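Local coordinates for alpha-l-arabinofuranosidase domain protein (Thermotoga maritima, PDB 4ATW) that probably hydrolyses terminal alpha-L-arabinofuranosyl residues from arabinose-containing glycans, as an alpha-L-arabinofuranosidase of a thermophilic bacterium, at residues A[163-175]-A[205-217]. Numbering follows the deposited sequence.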
loop_
_atom_site.group_PDB
_atom_site.type_symbol
_atom_site.label_atom_id
_atom_site.label_comp_id
_atom_site.label_asym_id
_atom_site.label_seq_id
_atom_site.Cartn_x
_atom_site.Cartn_y
_atom_site.Cartn_z
ATOM N N ASN A 163 0.995 -14.843 -15.363
ATOM C CA ASN A 163 2.268 -14.670 -14.701
ATOM C C ASN A 163 2.176 -13.771 -13.462
ATOM O O ASN A 163 2.843 -12.755 -13.371
ATOM C CB ASN A 163 3.273 -14.080 -15.673
ATOM C CG ASN A 163 4.627 -13.974 -15.070
ATOM O OD1 ASN A 163 5.062 -14.915 -14.392
ATOM N ND2 ASN A 163 5.315 -12.845 -15.289
ATOM N N VAL A 164 1.341 -14.148 -12.507
ATOM C CA VAL A 164 1.193 -13.372 -11.280
ATOM C C VAL A 164 2.489 -13.586 -10.534
ATOM O O VAL A 164 2.833 -14.727 -10.209
ATOM C CB VAL A 164 -0.013 -13.887 -10.448
ATOM C CG1 VAL A 164 -0.208 -13.073 -9.191
ATOM C CG2 VAL A 164 -1.293 -13.811 -11.309
ATOM N N LYS A 165 3.206 -12.500 -10.264
ATOM C CA LYS A 165 4.516 -12.578 -9.595
ATOM C C LYS A 165 4.536 -12.591 -8.067
ATOM O O LYS A 165 5.488 -13.081 -7.464
ATOM C CB LYS A 165 5.399 -11.422 -10.082
ATOM C CG LYS A 165 5.470 -11.304 -11.586
ATOM C CD LYS A 165 6.328 -10.148 -11.978
ATOM C CE LYS A 165 6.314 -9.915 -13.482
ATOM N NZ LYS A 165 7.159 -8.712 -13.885
ATOM N N PHE A 166 3.501 -12.049 -7.443
ATOM C CA PHE A 166 3.482 -11.989 -6.004
ATOM C C PHE A 166 2.410 -12.873 -5.414
ATOM O O PHE A 166 1.249 -12.761 -5.777
ATOM C CB PHE A 166 3.235 -10.550 -5.545
ATOM C CG PHE A 166 4.276 -9.559 -6.010
ATOM C CD1 PHE A 166 4.258 -9.046 -7.293
ATOM C CD2 PHE A 166 5.272 -9.124 -5.150
ATOM C CE1 PHE A 166 5.216 -8.117 -7.720
ATOM C CE2 PHE A 166 6.231 -8.197 -5.570
ATOM C CZ PHE A 166 6.196 -7.698 -6.862
ATOM N N TRP A 167 2.776 -13.743 -4.484
ATOM C CA TRP A 167 1.747 -14.569 -3.859
ATOM C C TRP A 167 1.751 -14.443 -2.357
ATOM O O TRP A 167 2.754 -14.715 -1.722
ATOM C CB TRP A 167 1.897 -16.035 -4.264
ATOM C CG TRP A 167 1.603 -16.263 -5.729
ATOM C CD1 TRP A 167 2.454 -16.058 -6.765
ATOM C CD2 TRP A 167 0.355 -16.662 -6.303
ATOM N NE1 TRP A 167 1.820 -16.302 -7.949
ATOM C CE2 TRP A 167 0.526 -16.676 -7.691
ATOM C CE3 TRP A 167 -0.891 -17.007 -5.771
ATOM C CZ2 TRP A 167 -0.504 -17.024 -8.570
ATOM C CZ3 TRP A 167 -1.912 -17.351 -6.635
ATOM C CH2 TRP A 167 -1.712 -17.358 -8.024
ATOM N N GLY A 168 0.616 -14.000 -1.815
ATOM C CA GLY A 168 0.467 -13.821 -0.386
ATOM C C GLY A 168 0.100 -15.164 0.167
ATOM O O GLY A 168 -0.963 -15.675 -0.144
ATOM N N ILE A 169 0.975 -15.736 0.985
ATOM C CA ILE A 169 0.729 -17.057 1.544
ATOM C C ILE A 169 -0.034 -17.081 2.860
ATOM O O ILE A 169 0.525 -17.322 3.927
ATOM C CB ILE A 169 2.015 -17.761 1.704
ATOM C CG1 ILE A 169 2.638 -17.858 0.337
ATOM C CG2 ILE A 169 1.805 -19.121 2.321
ATOM C CD1 ILE A 169 4.021 -18.519 0.323
ATOM N N GLY A 170 -1.337 -16.856 2.734
ATOM C CA GLY A 170 -2.239 -16.828 3.859
ATOM C C GLY A 170 -2.443 -15.386 4.235
ATOM O O GLY A 170 -1.677 -14.508 3.827
ATOM N N ASN A 171 -3.483 -15.150 5.020
ATOM C CA ASN A 171 -3.802 -13.816 5.485
ATOM C C ASN A 171 -4.063 -13.803 6.973
ATOM O O ASN A 171 -4.896 -14.547 7.469
ATOM C CB ASN A 171 -5.050 -13.286 4.779
ATOM C CG ASN A 171 -5.442 -11.906 5.253
ATOM O OD1 ASN A 171 -4.859 -10.873 4.824
ATOM N ND2 ASN A 171 -6.427 -11.868 6.170
ATOM N N GLU A 172 -3.336 -12.941 7.668
ATOM C CA GLU A 172 -3.480 -12.757 9.105
ATOM C C GLU A 172 -3.847 -14.063 9.790
ATOM O O GLU A 172 -4.679 -14.086 10.706
ATOM C CB GLU A 172 -4.554 -11.684 9.443
ATOM C CG GLU A 172 -4.277 -10.270 8.908
ATOM C CD GLU A 172 -5.200 -9.198 9.494
ATOM O OE1 GLU A 172 -6.427 -9.440 9.632
ATOM O OE2 GLU A 172 -4.684 -8.099 9.803
ATOM N N MET A 173 -3.219 -15.149 9.367
ATOM C CA MET A 173 -3.502 -16.455 9.939
ATOM C C MET A 173 -3.407 -16.553 11.463
ATOM O O MET A 173 -3.893 -17.517 12.068
ATOM C CB MET A 173 -2.586 -17.481 9.299
ATOM C CG MET A 173 -2.991 -17.787 7.904
ATOM S SD MET A 173 -4.712 -18.213 7.947
ATOM C CE MET A 173 -5.229 -17.561 6.296
ATOM N N TYR A 174 -2.794 -15.540 12.074
ATOM C CA TYR A 174 -2.582 -15.516 13.514
ATOM C C TYR A 174 -3.850 -15.174 14.276
ATOM O O TYR A 174 -4.068 -15.672 15.382
ATOM C CB TYR A 174 -1.471 -14.508 13.853
ATOM C CG TYR A 174 -1.670 -13.117 13.288
ATOM C CD1 TYR A 174 -2.497 -12.189 13.921
ATOM C CD2 TYR A 174 -1.060 -12.731 12.117
ATOM C CE1 TYR A 174 -2.728 -10.896 13.399
ATOM C CE2 TYR A 174 -1.276 -11.440 11.585
ATOM C CZ TYR A 174 -2.121 -10.529 12.240
ATOM O OH TYR A 174 -2.377 -9.274 11.717
ATOM N N GLY A 175 -4.692 -14.347 13.635
ATOM C CA GLY A 175 -5.933 -13.828 14.217
ATOM C C GLY A 175 -7.107 -14.730 14.525
ATOM O O GLY A 175 -7.565 -15.475 13.673
ATOM N N ILE A 205 8.106 -17.047 -8.710
ATOM C CA ILE A 205 7.286 -16.261 -7.800
ATOM C C ILE A 205 7.918 -15.801 -6.475
ATOM O O ILE A 205 8.867 -16.381 -5.938
ATOM C CB ILE A 205 5.984 -16.974 -7.462
ATOM C CG1 ILE A 205 6.248 -18.282 -6.723
ATOM C CG2 ILE A 205 5.227 -17.220 -8.733
ATOM C CD1 ILE A 205 4.973 -19.043 -6.362
ATOM N N LYS A 206 7.373 -14.712 -5.974
ATOM C CA LYS A 206 7.797 -14.158 -4.722
ATOM C C LYS A 206 6.683 -14.517 -3.720
ATOM O O LYS A 206 5.476 -14.352 -3.998
ATOM C CB LYS A 206 7.910 -12.645 -4.843
ATOM C CG LYS A 206 8.882 -12.159 -5.876
ATOM C CD LYS A 206 10.292 -12.488 -5.477
ATOM C CE LYS A 206 11.274 -11.495 -6.076
ATOM N NZ LYS A 206 12.683 -11.703 -5.592
ATOM N N ALA A 207 7.094 -15.012 -2.559
ATOM C CA ALA A 207 6.164 -15.378 -1.503
ATOM C C ALA A 207 6.178 -14.406 -0.290
ATOM O O ALA A 207 7.227 -14.078 0.242
ATOM C CB ALA A 207 6.487 -16.768 -1.035
ATOM N N ILE A 208 5.005 -13.960 0.150
ATOM C CA ILE A 208 4.893 -13.080 1.305
ATOM C C ILE A 208 4.179 -13.885 2.410
ATOM O O ILE A 208 2.977 -14.274 2.277
ATOM C CB ILE A 208 4.046 -11.846 1.002
ATOM C CG1 ILE A 208 4.623 -11.060 -0.167
ATOM C CG2 ILE A 208 3.985 -10.983 2.181
ATOM C CD1 ILE A 208 4.255 -11.642 -1.577
ATOM N N ALA A 209 4.928 -14.144 3.494
ATOM C CA ALA A 209 4.430 -14.923 4.634
ATOM C C ALA A 209 3.812 -14.018 5.664
ATOM O O ALA A 209 4.203 -12.891 5.817
ATOM C CB ALA A 209 5.547 -15.722 5.250
ATOM N N VAL A 210 2.832 -14.520 6.373
ATOM C CA VAL A 210 2.167 -13.722 7.347
ATOM C C VAL A 210 3.008 -13.422 8.542
ATOM O O VAL A 210 3.435 -14.330 9.253
ATOM C CB VAL A 210 0.958 -14.400 7.860
ATOM C CG1 VAL A 210 0.171 -13.410 8.717
ATOM C CG2 VAL A 210 0.150 -14.918 6.704
ATOM N N GLY A 211 3.232 -12.141 8.767
ATOM C CA GLY A 211 4.001 -11.730 9.908
ATOM C C GLY A 211 3.074 -10.866 10.709
ATOM O O GLY A 211 1.997 -10.521 10.228
ATOM N N CYS A 212 3.458 -10.510 11.923
ATOM C CA CYS A 212 2.593 -9.661 12.712
ATOM C C CYS A 212 3.365 -9.085 13.907
ATOM O O CYS A 212 4.575 -9.034 13.857
ATOM C CB CYS A 212 1.355 -10.425 13.163
ATOM S SG CYS A 212 1.714 -11.403 14.538
ATOM N N ASP A 213 2.675 -8.655 14.962
ATOM C CA ASP A 213 3.343 -8.036 16.077
ATOM C C ASP A 213 3.891 -8.956 17.151
ATOM O O ASP A 213 4.611 -8.515 18.050
ATOM C CB ASP A 213 2.440 -6.978 16.693
ATOM C CG ASP A 213 2.562 -5.656 15.988
ATOM O OD1 ASP A 213 3.727 -5.222 15.789
ATOM O OD2 ASP A 213 1.517 -5.051 15.639
ATOM N N ASP A 214 3.574 -10.237 17.079
ATOM C CA ASP A 214 4.105 -11.177 18.048
ATOM C C ASP A 214 5.507 -11.596 17.546
ATOM O O ASP A 214 5.651 -12.194 16.480
ATOM C CB ASP A 214 3.164 -12.362 18.114
ATOM C CG ASP A 214 3.785 -13.573 18.737
ATOM O OD1 ASP A 214 4.984 -13.534 19.089
ATOM O OD2 ASP A 214 3.056 -14.584 18.873
ATOM N N PRO A 215 6.563 -11.285 18.307
ATOM C CA PRO A 215 7.946 -11.617 17.966
ATOM C C PRO A 215 8.149 -13.115 17.749
ATOM O O PRO A 215 8.859 -13.535 16.832
ATOM C CB PRO A 215 8.706 -11.174 19.190
ATOM C CG PRO A 215 7.844 -10.160 19.802
ATOM C CD PRO A 215 6.503 -10.752 19.669
ATOM N N ILE A 216 7.544 -13.913 18.625
ATOM C CA ILE A 216 7.662 -15.355 18.540
ATOM C C ILE A 216 7.019 -15.827 17.272
ATOM O O ILE A 216 7.504 -16.749 16.625
ATOM C CB ILE A 216 6.981 -16.047 19.705
ATOM C CG1 ILE A 216 7.436 -15.418 21.020
ATOM C CG2 ILE A 216 7.382 -17.498 19.743
ATOM C CD1 ILE A 216 8.923 -15.596 21.298
ATOM N N TRP A 217 5.908 -15.211 16.903
ATOM C CA TRP A 217 5.266 -15.611 15.649
ATOM C C TRP A 217 6.271 -15.411 14.489
ATOM O O TRP A 217 6.739 -16.387 13.883
ATOM C CB TRP A 217 3.965 -14.809 15.416
ATOM C CG TRP A 217 3.324 -15.070 14.073
ATOM C CD1 TRP A 217 3.676 -14.512 12.883
ATOM C CD2 TRP A 217 2.203 -15.927 13.789
ATOM N NE1 TRP A 217 2.844 -14.955 11.877
ATOM C CE2 TRP A 217 1.932 -15.824 12.411
ATOM C CE3 TRP A 217 1.401 -16.772 14.566
ATOM C CZ2 TRP A 217 0.892 -16.533 11.796
ATOM C CZ3 TRP A 217 0.357 -17.488 13.942
ATOM C CH2 TRP A 217 0.120 -17.361 12.585
#
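Strands 166-169 and 206-209 run parallel, their axes 4.7 Å apart at an angle of 27°, as neighbours in the (beta/alpha)8 barrel, and helix 184-196 makes the crossover between them. Four backbone hydrogen bonds zip them together, from K206 N to K165 O at one end to I169 N to I208 O at the other. Towards the helices, the CG2 methyl of I205 lies 3.6 Å from CD1 of the W167 indole, and I169 CD1 meets the methyl of A207; L138 of helix 131-141 touches both W167 and I205. W167 NE1 also donates a bent bond to V164 O, from above the carbonyl plane. Beyond the strands, V210 packs its CG2 against G170 O and its CG1 against E172 N and the edge of the Y174 ring at CD2. One face of that ring takes both CB and SG of C212, the sulfur 4.0 Å from the centroid. The edge of the Y174 ring points to the face of the W217 six-membered ring, the planes at 82°. The W217 indole is tethered by NE1 to V210 O, which lies in the indole plane at 2.8 Å, and Y174 CB sits over its six-membered ring, 3.5 Å from the centroid.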